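Local coordinates for protein pullulanase (Klebsiella oxytoca, PDB 2YOC) that hydrolyses the alpha-1,6-glucosidic links of pullulan and of branched alpha-glucans, as a secreted calcium-containing glycosyl hydrolase, at residues 161-172 with 263-274; 183-191 with 204-212. All coordinates share one frame; numbering follows the deposited sequence.

Interaction 1 (161-172 with 263-274); sequences GVALAEAHWVDK and ATQVQTAGVLDD
Trp169 and Val271 show how one branched residue can seat a large ring at a strand-to-helix turn. Val271 lays CG1 over one face of the indole, 3.6 Å from the centroid of its five-membered ring, a CH-pi contact; its CG2 lies nearer the nitrogen end, 3.6 Å from Trp169 NE1. With CG anti to the backbone N (chi1 -164°), the indole swings out toward helix 269-274, and NE1 donates in the ring plane to Lys172 O, though from above that carbonyl's plane. These residues belong to the pullulanase N2 domain, of the E-set clan, where strand 167-169 runs parallel to 263-267 in a mixed sheet and helix 241-244 adds to the indole's packing. Thr264, crossing Glu166 at about a right angle, uses OG1 twice: it donates to Ala163 O (2.9 Å) and accepts from Glu166 N in a nearly straight bond (174°). His168 and Gln267 lie side by side, ring and amide 41° apart; Gln267 NE2 bonds Ala165 O at 2.9 Å and also Asn620 O, beside His168 NE2 on Glu621 O. Asp274, at the far end, takes the Lys172 N-H on OD2 at 2.7 Å, on the anti side of the carboxylate.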
loop_
_atom_site.group_PDB
_atom_site.type_symbol
_atom_site.label_atom_id
_atom_site.label_comp_id
_atom_site.label_asym_id
_atom_site.label_seq_id
_atom_site.Cartn_x
_atom_site.Cartn_y
_atom_site.Cartn_z
ATOM N N GLY B 161 46.939 18.857 -28.260
ATOM C CA GLY B 161 46.080 19.732 -29.041
ATOM C C GLY B 161 44.601 19.625 -28.766
ATOM O O GLY B 161 44.147 18.985 -27.806
ATOM N N VAL B 162 43.875 20.281 -29.649
ATOM C CA VAL B 162 42.467 20.489 -29.525
ATOM C C VAL B 162 41.726 19.179 -29.682
ATOM O O VAL B 162 41.880 18.502 -30.697
ATOM C CB VAL B 162 41.938 21.645 -30.419
ATOM C CG1 VAL B 162 40.526 22.057 -30.006
ATOM C CG2 VAL B 162 42.873 22.851 -30.460
ATOM N N ALA B 163 40.979 18.803 -28.628
ATOM C CA ALA B 163 40.198 17.570 -28.537
ATOM C C ALA B 163 38.839 17.826 -27.892
ATOM O O ALA B 163 38.756 18.614 -26.945
ATOM C CB ALA B 163 40.955 16.543 -27.719
ATOM N N LEU B 164 37.783 17.128 -28.383
ATOM C CA LEU B 164 36.386 17.205 -27.890
ATOM C C LEU B 164 35.771 18.633 -27.944
ATOM O O LEU B 164 36.398 19.541 -28.487
ATOM C CB LEU B 164 36.225 16.565 -26.478
ATOM C CG LEU B 164 36.967 15.246 -26.193
ATOM C CD1 LEU B 164 37.285 15.107 -24.730
ATOM C CD2 LEU B 164 36.187 14.059 -26.662
ATOM N N ALA B 165 34.536 18.813 -27.447
ATOM C CA ALA B 165 33.852 20.104 -27.440
ATOM C C ALA B 165 33.291 20.347 -26.030
ATOM O O ALA B 165 32.077 20.412 -25.821
ATOM C CB ALA B 165 32.742 20.098 -28.467
ATOM N N GLU B 166 34.207 20.428 -25.054
ATOM C CA GLU B 166 33.920 20.531 -23.629
ATOM C C GLU B 166 33.366 21.860 -23.179
ATOM O O GLU B 166 32.620 21.879 -22.207
ATOM C CB GLU B 166 35.175 20.183 -22.798
ATOM C CG GLU B 166 35.745 18.786 -23.014
ATOM C CD GLU B 166 37.149 18.619 -22.464
ATOM O OE1 GLU B 166 37.420 19.112 -21.344
ATOM O OE2 GLU B 166 37.989 18.020 -23.175
ATOM N N ALA B 167 33.753 22.964 -23.843
ATOM C CA ALA B 167 33.343 24.339 -23.503
ATOM C C ALA B 167 32.002 24.785 -24.147
ATOM O O ALA B 167 31.605 24.295 -25.214
ATOM C CB ALA B 167 34.469 25.330 -23.818
ATOM N N HIS B 168 31.303 25.707 -23.467
ATOM C CA HIS B 168 29.972 26.154 -23.841
ATOM C C HIS B 168 29.822 27.661 -23.770
ATOM O O HIS B 168 29.734 28.228 -22.674
ATOM C CB HIS B 168 28.924 25.495 -22.891
ATOM C CG HIS B 168 28.777 24.015 -23.064
ATOM N ND1 HIS B 168 27.590 23.461 -23.459
ATOM C CD2 HIS B 168 29.683 23.019 -22.884
ATOM C CE1 HIS B 168 27.805 22.154 -23.521
ATOM N NE2 HIS B 168 29.058 21.847 -23.200
ATOM N N TRP B 169 29.748 28.324 -24.931
ATOM C CA TRP B 169 29.500 29.765 -24.945
ATOM C C TRP B 169 27.951 29.909 -24.865
ATOM O O TRP B 169 27.227 29.732 -25.847
ATOM C CB TRP B 169 30.110 30.376 -26.202
ATOM C CG TRP B 169 30.273 31.871 -26.184
ATOM C CD1 TRP B 169 29.828 32.753 -25.238
ATOM C CD2 TRP B 169 30.917 32.660 -27.199
ATOM N NE1 TRP B 169 30.154 34.046 -25.603
ATOM C CE2 TRP B 169 30.838 34.013 -26.794
ATOM C CE3 TRP B 169 31.578 32.349 -28.398
ATOM C CZ2 TRP B 169 31.373 35.048 -27.558
ATOM C CZ3 TRP B 169 32.127 33.377 -29.137
ATOM C CH2 TRP B 169 31.995 34.708 -28.734
ATOM N N VAL B 170 27.464 30.105 -23.657
ATOM C CA VAL B 170 26.050 30.148 -23.309
ATOM C C VAL B 170 25.352 31.511 -23.393
ATOM O O VAL B 170 24.125 31.574 -23.465
ATOM C CB VAL B 170 25.816 29.433 -21.978
ATOM C CG1 VAL B 170 26.172 27.963 -22.125
ATOM C CG2 VAL B 170 26.625 30.089 -20.856
ATOM N N ASP B 171 26.122 32.591 -23.344
ATOM C CA ASP B 171 25.636 33.957 -23.480
ATOM C C ASP B 171 26.808 34.836 -23.924
ATOM O O ASP B 171 27.948 34.379 -23.840
ATOM C CB ASP B 171 24.930 34.476 -22.207
ATOM C CG ASP B 171 25.811 34.822 -21.016
ATOM O OD1 ASP B 171 26.803 35.550 -21.200
ATOM O OD2 ASP B 171 25.422 34.501 -19.883
ATOM N N LYS B 172 26.527 36.086 -24.384
ATOM C CA LYS B 172 27.513 37.059 -24.854
ATOM C C LYS B 172 28.783 37.099 -23.974
ATOM O O LYS B 172 29.892 37.004 -24.496
ATOM C CB LYS B 172 26.881 38.458 -24.942
ATOM C CG LYS B 172 25.886 38.677 -26.096
ATOM C CD LYS B 172 24.728 39.642 -25.679
ATOM C CE LYS B 172 24.108 40.414 -26.827
ATOM N NZ LYS B 172 22.772 40.974 -26.473
ATOM N N ALA B 263 42.942 21.908 -24.498
ATOM C CA ALA B 263 42.473 22.678 -25.646
ATOM C C ALA B 263 41.237 21.930 -26.178
ATOM O O ALA B 263 41.331 20.747 -26.521
ATOM C CB ALA B 263 43.562 22.763 -26.710
ATOM N N THR B 264 40.072 22.593 -26.172
ATOM C CA THR B 264 38.796 21.990 -26.590
ATOM C C THR B 264 37.993 22.935 -27.496
ATOM O O THR B 264 38.157 24.159 -27.413
ATOM C CB THR B 264 37.986 21.536 -25.338
ATOM O OG1 THR B 264 37.033 20.530 -25.692
ATOM C CG2 THR B 264 37.305 22.698 -24.607
ATOM N N GLN B 265 37.105 22.365 -28.339
ATOM C CA GLN B 265 36.225 23.138 -29.218
ATOM C C GLN B 265 35.074 23.720 -28.388
ATOM O O GLN B 265 34.816 23.255 -27.267
ATOM C CB GLN B 265 35.703 22.297 -30.388
ATOM C CG GLN B 265 36.768 21.892 -31.395
ATOM C CD GLN B 265 36.166 21.557 -32.742
ATOM O OE1 GLN B 265 36.051 20.386 -33.151
ATOM N NE2 GLN B 265 35.774 22.590 -33.486
ATOM N N VAL B 266 34.415 24.770 -28.910
ATOM C CA VAL B 266 33.347 25.457 -28.174
ATOM C C VAL B 266 31.972 25.258 -28.816
ATOM O O VAL B 266 31.807 25.446 -30.026
ATOM C CB VAL B 266 33.690 26.969 -27.981
ATOM C CG1 VAL B 266 32.666 27.677 -27.093
ATOM C CG2 VAL B 266 35.101 27.167 -27.439
ATOM N N GLN B 267 30.994 24.906 -27.989
ATOM C CA GLN B 267 29.586 24.762 -28.343
ATOM C C GLN B 267 28.960 26.158 -28.155
ATOM O O GLN B 267 28.934 26.686 -27.035
ATOM C CB GLN B 267 28.925 23.688 -27.457
ATOM C CG GLN B 267 29.316 22.257 -27.870
ATOM C CD GLN B 267 28.551 21.172 -27.139
ATOM O OE1 GLN B 267 27.312 21.125 -27.116
ATOM N NE2 GLN B 267 29.284 20.222 -26.608
ATOM N N THR B 268 28.519 26.782 -29.271
ATOM C CA THR B 268 28.032 28.173 -29.300
ATOM C C THR B 268 26.525 28.424 -29.405
ATOM O O THR B 268 26.137 29.598 -29.498
ATOM C CB THR B 268 28.778 28.949 -30.397
ATOM O OG1 THR B 268 28.571 28.298 -31.648
ATOM C CG2 THR B 268 30.278 29.075 -30.119
ATOM N N ALA B 269 25.668 27.372 -29.367
ATOM C CA ALA B 269 24.216 27.601 -29.509
ATOM C C ALA B 269 23.604 28.605 -28.509
ATOM O O ALA B 269 22.751 29.405 -28.889
ATOM C CB ALA B 269 23.452 26.289 -29.494
ATOM N N GLY B 270 24.099 28.587 -27.271
ATOM C CA GLY B 270 23.625 29.435 -26.182
ATOM C C GLY B 270 23.825 30.892 -26.489
ATOM O O GLY B 270 22.896 31.689 -26.368
ATOM N N VAL B 271 25.051 31.242 -26.903
ATOM C CA VAL B 271 25.356 32.619 -27.258
ATOM C C VAL B 271 24.550 33.050 -28.523
ATOM O O VAL B 271 23.987 34.150 -28.524
ATOM C CB VAL B 271 26.864 32.920 -27.291
ATOM C CG1 VAL B 271 27.590 32.028 -28.287
ATOM C CG2 VAL B 271 27.120 34.395 -27.556
ATOM N N LEU B 272 24.412 32.145 -29.535
ATOM C CA LEU B 272 23.611 32.433 -30.739
ATOM C C LEU B 272 22.196 32.812 -30.362
ATOM O O LEU B 272 21.687 33.782 -30.920
ATOM C CB LEU B 272 23.599 31.282 -31.755
ATOM C CG LEU B 272 24.931 30.976 -32.394
ATOM C CD1 LEU B 272 24.840 29.725 -33.200
ATOM C CD2 LEU B 272 25.395 32.115 -33.251
ATOM N N ASP B 273 21.580 32.113 -29.366
ATOM C CA ASP B 273 20.240 32.481 -28.924
ATOM C C ASP B 273 20.273 33.827 -28.203
ATOM O O ASP B 273 19.458 34.695 -28.494
ATOM C CB ASP B 273 19.536 31.368 -28.103
ATOM C CG ASP B 273 18.605 30.441 -28.903
ATOM O OD1 ASP B 273 18.495 30.625 -30.138
ATOM O OD2 ASP B 273 17.962 29.546 -28.283
ATOM N N ASP B 274 21.265 34.039 -27.345
ATOM C CA ASP B 274 21.405 35.268 -26.556
ATOM C C ASP B 274 21.711 36.510 -27.383
ATOM O O ASP B 274 21.281 37.598 -27.005
ATOM C CB ASP B 274 22.482 35.055 -25.474
ATOM C CG ASP B 274 22.721 36.214 -24.527
ATOM O OD1 ASP B 274 21.771 36.601 -23.808
ATOM O OD2 ASP B 274 23.875 36.665 -24.432
HETATM O O HOH W 1 26.173 27.227 -25.578
#

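Interaction 2 (183-191 with 204-212)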
loop_
_atom_site.group_PDB
_atom_site.type_symbol
_atom_site.label_atom_id
_atom_site.label_comp_id
_atom_site.label_asym_id
_atom_site.label_seq_id
_atom_site.Cartn_x
_atom_site.Cartn_y
_atom_site.Cartn_z
ATOM N N LYS B 183 42.343 26.436 -13.091
ATOM C CA LYS B 183 43.556 26.541 -13.910
ATOM C C LYS B 183 44.080 27.979 -13.942
ATOM O O LYS B 183 43.258 28.904 -13.964
ATOM C CB LYS B 183 43.341 25.955 -15.314
ATOM C CG LYS B 183 42.755 24.538 -15.316
ATOM C CD LYS B 183 43.606 23.555 -14.522
ATOM C CE LYS B 183 43.100 22.141 -14.560
ATOM N NZ LYS B 183 43.069 21.584 -15.939
ATOM N N PRO B 184 45.431 28.184 -13.845
ATOM C CA PRO B 184 45.983 29.564 -13.812
ATOM C C PRO B 184 45.757 30.385 -15.094
ATOM O O PRO B 184 45.394 31.568 -15.012
ATOM C CB PRO B 184 47.471 29.354 -13.489
ATOM C CG PRO B 184 47.773 27.987 -13.912
ATOM C CD PRO B 184 46.515 27.177 -13.779
ATOM N N ILE B 185 45.926 29.744 -16.272
ATOM C CA ILE B 185 45.670 30.379 -17.564
ATOM C C ILE B 185 44.399 29.776 -18.223
ATOM O O ILE B 185 44.345 28.564 -18.482
ATOM C CB ILE B 185 46.920 30.358 -18.503
ATOM C CG1 ILE B 185 48.103 31.201 -17.949
ATOM C CG2 ILE B 185 46.548 30.767 -19.932
ATOM C CD1 ILE B 185 47.818 32.777 -17.738
ATOM N N VAL B 186 43.373 30.637 -18.456
ATOM C CA VAL B 186 42.113 30.258 -19.123
ATOM C C VAL B 186 41.855 31.279 -20.220
ATOM O O VAL B 186 41.688 32.472 -19.940
ATOM C CB VAL B 186 40.895 30.040 -18.161
ATOM C CG1 VAL B 186 39.603 29.835 -18.939
ATOM C CG2 VAL B 186 41.132 28.854 -17.228
ATOM N N ARG B 187 41.873 30.815 -21.477
ATOM C CA ARG B 187 41.701 31.726 -22.613
ATOM C C ARG B 187 40.770 31.245 -23.706
ATOM O O ARG B 187 40.633 30.037 -23.932
ATOM C CB ARG B 187 43.055 32.015 -23.262
ATOM C CG ARG B 187 43.954 32.926 -22.467
ATOM C CD ARG B 187 45.386 32.697 -22.904
ATOM N NE ARG B 187 46.328 33.513 -22.146
ATOM C CZ ARG B 187 47.623 33.605 -22.423
ATOM N NH1 ARG B 187 48.140 32.946 -23.457
ATOM N NH2 ARG B 187 48.417 34.352 -21.665
ATOM N N LEU B 188 40.207 32.206 -24.453
ATOM C CA LEU B 188 39.402 31.881 -25.615
ATOM C C LEU B 188 40.151 32.275 -26.900
ATOM O O LEU B 188 40.094 33.424 -27.326
ATOM C CB LEU B 188 37.978 32.467 -25.545
ATOM C CG LEU B 188 37.015 32.087 -26.673
ATOM C CD1 LEU B 188 36.790 30.596 -26.729
ATOM C CD2 LEU B 188 35.701 32.811 -26.512
ATOM N N TYR B 189 40.888 31.315 -27.477
ATOM C CA TYR B 189 41.623 31.493 -28.726
ATOM C C TYR B 189 40.639 31.427 -29.885
ATOM O O TYR B 189 39.628 30.723 -29.792
ATOM C CB TYR B 189 42.722 30.415 -28.875
ATOM C CG TYR B 189 43.958 30.693 -28.038
ATOM C CD1 TYR B 189 43.956 30.477 -26.658
ATOM C CD2 TYR B 189 45.119 31.200 -28.619
ATOM C CE1 TYR B 189 45.080 30.761 -25.879
ATOM C CE2 TYR B 189 46.250 31.483 -27.853
ATOM C CZ TYR B 189 46.224 31.269 -26.480
ATOM O OH TYR B 189 47.346 31.548 -25.730
ATOM N N TYR B 190 40.924 32.169 -30.972
ATOM C CA TYR B 190 40.070 32.225 -32.162
ATOM C C TYR B 190 40.858 32.427 -33.463
ATOM O O TYR B 190 41.936 33.010 -33.446
ATOM C CB TYR B 190 38.983 33.313 -32.002
ATOM C CG TYR B 190 39.530 34.707 -31.760
ATOM C CD1 TYR B 190 39.843 35.143 -30.471
ATOM C CD2 TYR B 190 39.723 35.599 -32.815
ATOM C CE1 TYR B 190 40.371 36.416 -30.242
ATOM C CE2 TYR B 190 40.210 36.890 -32.593
ATOM C CZ TYR B 190 40.536 37.293 -31.302
ATOM O OH TYR B 190 41.040 38.549 -31.065
ATOM N N SER B 191 40.311 31.931 -34.584
ATOM C CA SER B 191 40.855 32.061 -35.939
ATOM C C SER B 191 39.709 32.107 -36.933
ATOM O O SER B 191 38.857 31.202 -36.962
ATOM C CB SER B 191 41.822 30.931 -36.287
ATOM O OG SER B 191 42.389 31.097 -37.580
ATOM N N PHE B 204 50.989 28.635 -29.392
ATOM C CA PHE B 204 49.648 29.059 -29.754
ATOM C C PHE B 204 49.740 30.552 -29.924
ATOM O O PHE B 204 49.695 31.325 -28.956
ATOM C CB PHE B 204 48.603 28.604 -28.721
ATOM C CG PHE B 204 48.411 27.099 -28.723
ATOM C CD1 PHE B 204 49.279 26.267 -28.025
ATOM C CD2 PHE B 204 47.373 26.514 -29.438
ATOM C CE1 PHE B 204 49.106 24.879 -28.040
ATOM C CE2 PHE B 204 47.201 25.123 -29.446
ATOM C CZ PHE B 204 48.065 24.316 -28.750
ATOM N N THR B 205 49.994 30.923 -31.190
ATOM C CA THR B 205 50.200 32.271 -31.731
ATOM C C THR B 205 48.894 32.994 -32.146
ATOM O O THR B 205 48.912 34.224 -32.307
ATOM C CB THR B 205 51.131 32.162 -32.919
ATOM O OG1 THR B 205 50.573 31.194 -33.814
ATOM C CG2 THR B 205 52.524 31.747 -32.516
ATOM N N ASP B 206 47.783 32.223 -32.359
ATOM C CA ASP B 206 46.456 32.743 -32.724
ATOM C C ASP B 206 45.957 33.714 -31.672
ATOM O O ASP B 206 46.258 33.570 -30.487
ATOM C CB ASP B 206 45.414 31.628 -32.879
ATOM C CG ASP B 206 45.734 30.560 -33.892
ATOM O OD1 ASP B 206 45.540 30.819 -35.101
ATOM O OD2 ASP B 206 45.918 29.398 -33.481
ATOM N N ARG B 207 45.194 34.709 -32.106
ATOM C CA ARG B 207 44.609 35.733 -31.248
ATOM C C ARG B 207 43.780 35.053 -30.119
ATOM O O ARG B 207 43.250 33.962 -30.328
ATOM C CB ARG B 207 43.668 36.599 -32.109
ATOM C CG ARG B 207 44.303 37.539 -33.149
ATOM C CD ARG B 207 43.851 38.990 -32.964
ATOM N NE ARG B 207 44.200 39.494 -31.627
ATOM C CZ ARG B 207 44.058 40.753 -31.214
ATOM N NH1 ARG B 207 43.574 41.680 -32.037
ATOM N NH2 ARG B 207 44.397 41.094 -29.977
ATOM N N TYR B 208 43.673 35.671 -28.942
ATOM C CA TYR B 208 42.874 35.092 -27.860
ATOM C C TYR B 208 42.229 36.179 -27.042
ATOM O O TYR B 208 42.458 37.355 -27.313
ATOM C CB TYR B 208 43.696 34.146 -26.953
ATOM C CG TYR B 208 44.908 34.782 -26.307
ATOM C CD1 TYR B 208 46.141 34.796 -26.954
ATOM C CD2 TYR B 208 44.820 35.390 -25.057
ATOM C CE1 TYR B 208 47.255 35.399 -26.375
ATOM C CE2 TYR B 208 45.937 35.977 -24.456
ATOM C CZ TYR B 208 47.153 35.983 -25.121
ATOM O OH TYR B 208 48.265 36.581 -24.563
ATOM N N LEU B 209 41.421 35.781 -26.042
ATOM C CA LEU B 209 40.799 36.665 -25.059
ATOM C C LEU B 209 41.058 36.042 -23.682
ATOM O O LEU B 209 41.020 34.807 -23.543
ATOM C CB LEU B 209 39.286 36.808 -25.244
ATOM C CG LEU B 209 38.678 37.159 -26.597
ATOM C CD1 LEU B 209 37.175 37.147 -26.486
ATOM C CD2 LEU B 209 39.128 38.520 -27.095
ATOM N N LYS B 210 41.314 36.879 -22.669
ATOM C CA LYS B 210 41.559 36.354 -21.338
ATOM C C LYS B 210 40.233 36.125 -20.598
ATOM O O LYS B 210 39.372 37.010 -20.552
ATOM C CB LYS B 210 42.573 37.225 -20.551
ATOM C CG LYS B 210 42.881 36.789 -19.102
ATOM C CD LYS B 210 43.871 35.602 -18.983
ATOM C CE LYS B 210 43.873 34.957 -17.605
ATOM N NZ LYS B 210 43.069 33.697 -17.554
ATOM N N LEU B 211 40.055 34.912 -20.070
ATOM C CA LEU B 211 38.845 34.594 -19.328
ATOM C C LEU B 211 39.098 34.684 -17.820
ATOM O O LEU B 211 40.197 34.382 -17.358
ATOM C CB LEU B 211 38.250 33.236 -19.749
ATOM C CG LEU B 211 37.980 33.058 -21.229
ATOM C CD1 LEU B 211 37.623 31.640 -21.525
ATOM C CD2 LEU B 211 36.865 33.987 -21.703
ATOM N N THR B 212 38.113 35.168 -17.069
ATOM C CA THR B 212 38.237 35.378 -15.629
ATOM C C THR B 212 37.172 34.567 -14.929
ATOM O O THR B 212 36.024 34.574 -15.394
ATOM C CB THR B 212 38.114 36.880 -15.258
ATOM O OG1 THR B 212 36.727 37.247 -15.193
ATOM C CG2 THR B 212 38.903 37.825 -16.213
#
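Val186 O is gripped twice: Leu211 N (2.9 Å) and Lys210 NZ (3.0 Å) approach from opposite faces of its carbonyl plane. The lysine arrives by bending at chi2 and chi4, which turns its ammonium back to the strand; the same NZ also donates to Leu211 O of its own segment. Further along, Leu188 and Leu209 exchange backbone bonds of unequal quality. Leu188 N meets Leu209 O in the carbonyl plane, with an N-H...O angle of 165°, whereas Leu209 N stands well above the plane of Leu188 O and makes a bent bond, its N-H...O angle 130°. Tyr190 N then donates to Arg207 O. Among the side chains, the Arg187 guanidinium lies flat on the Tyr208 ring, planes 11° apart and centres 4.1 Å apart, in an off-centre cation-pi stack, with Ile185 CG2 against its other face. Its NH1 donates in plane to Tyr189 OH (2.8 Å) and its NH2 to Val21 O, so bonds on two nitrogens restrain its rotation; Tyr208 OH is bound to Asp20 OD2. The Tyr208 CB sits over the centre of the Tyr189 ring, 3.5 Å from the centroid, while the two rings are inclined to each other. Arg207 CB lies over a face of Tyr190, but away from the ring's centre. Leu211 CD1 packs on Val186 CG1, and both side chains touch Phe233. Strand 185-191, bonded along its other edge to strand 248-254, thus receives an irregular segment with a single beta bridge, Arg187 with Lys210: an edge-strand contact in the E-set-like sheet of the pullulanase N2 domain.

Overall arrangement
From the N-terminal side, the chain passes through 161-172, including strand 167-169, and continues to edge strand 185-191; it returns at 204-212, where interaction 2 closes a short loop. It then runs through strands 212-214, 232-234 and 248-254 before 263-274 comes back beside 161-172, so interaction 1 closes the larger loop and encloses interaction 2 entirely. Strand 248-254 lies between 185-191 and 260-267 and joins the two contacts in one mixed sheet. Their centres are 13 Å apart, and Val266 CG2 of interaction 1 packs on Leu188 CD1 of interaction 2 at 3.9 Å. Interaction 1 also ties the sheet to helix 269-280.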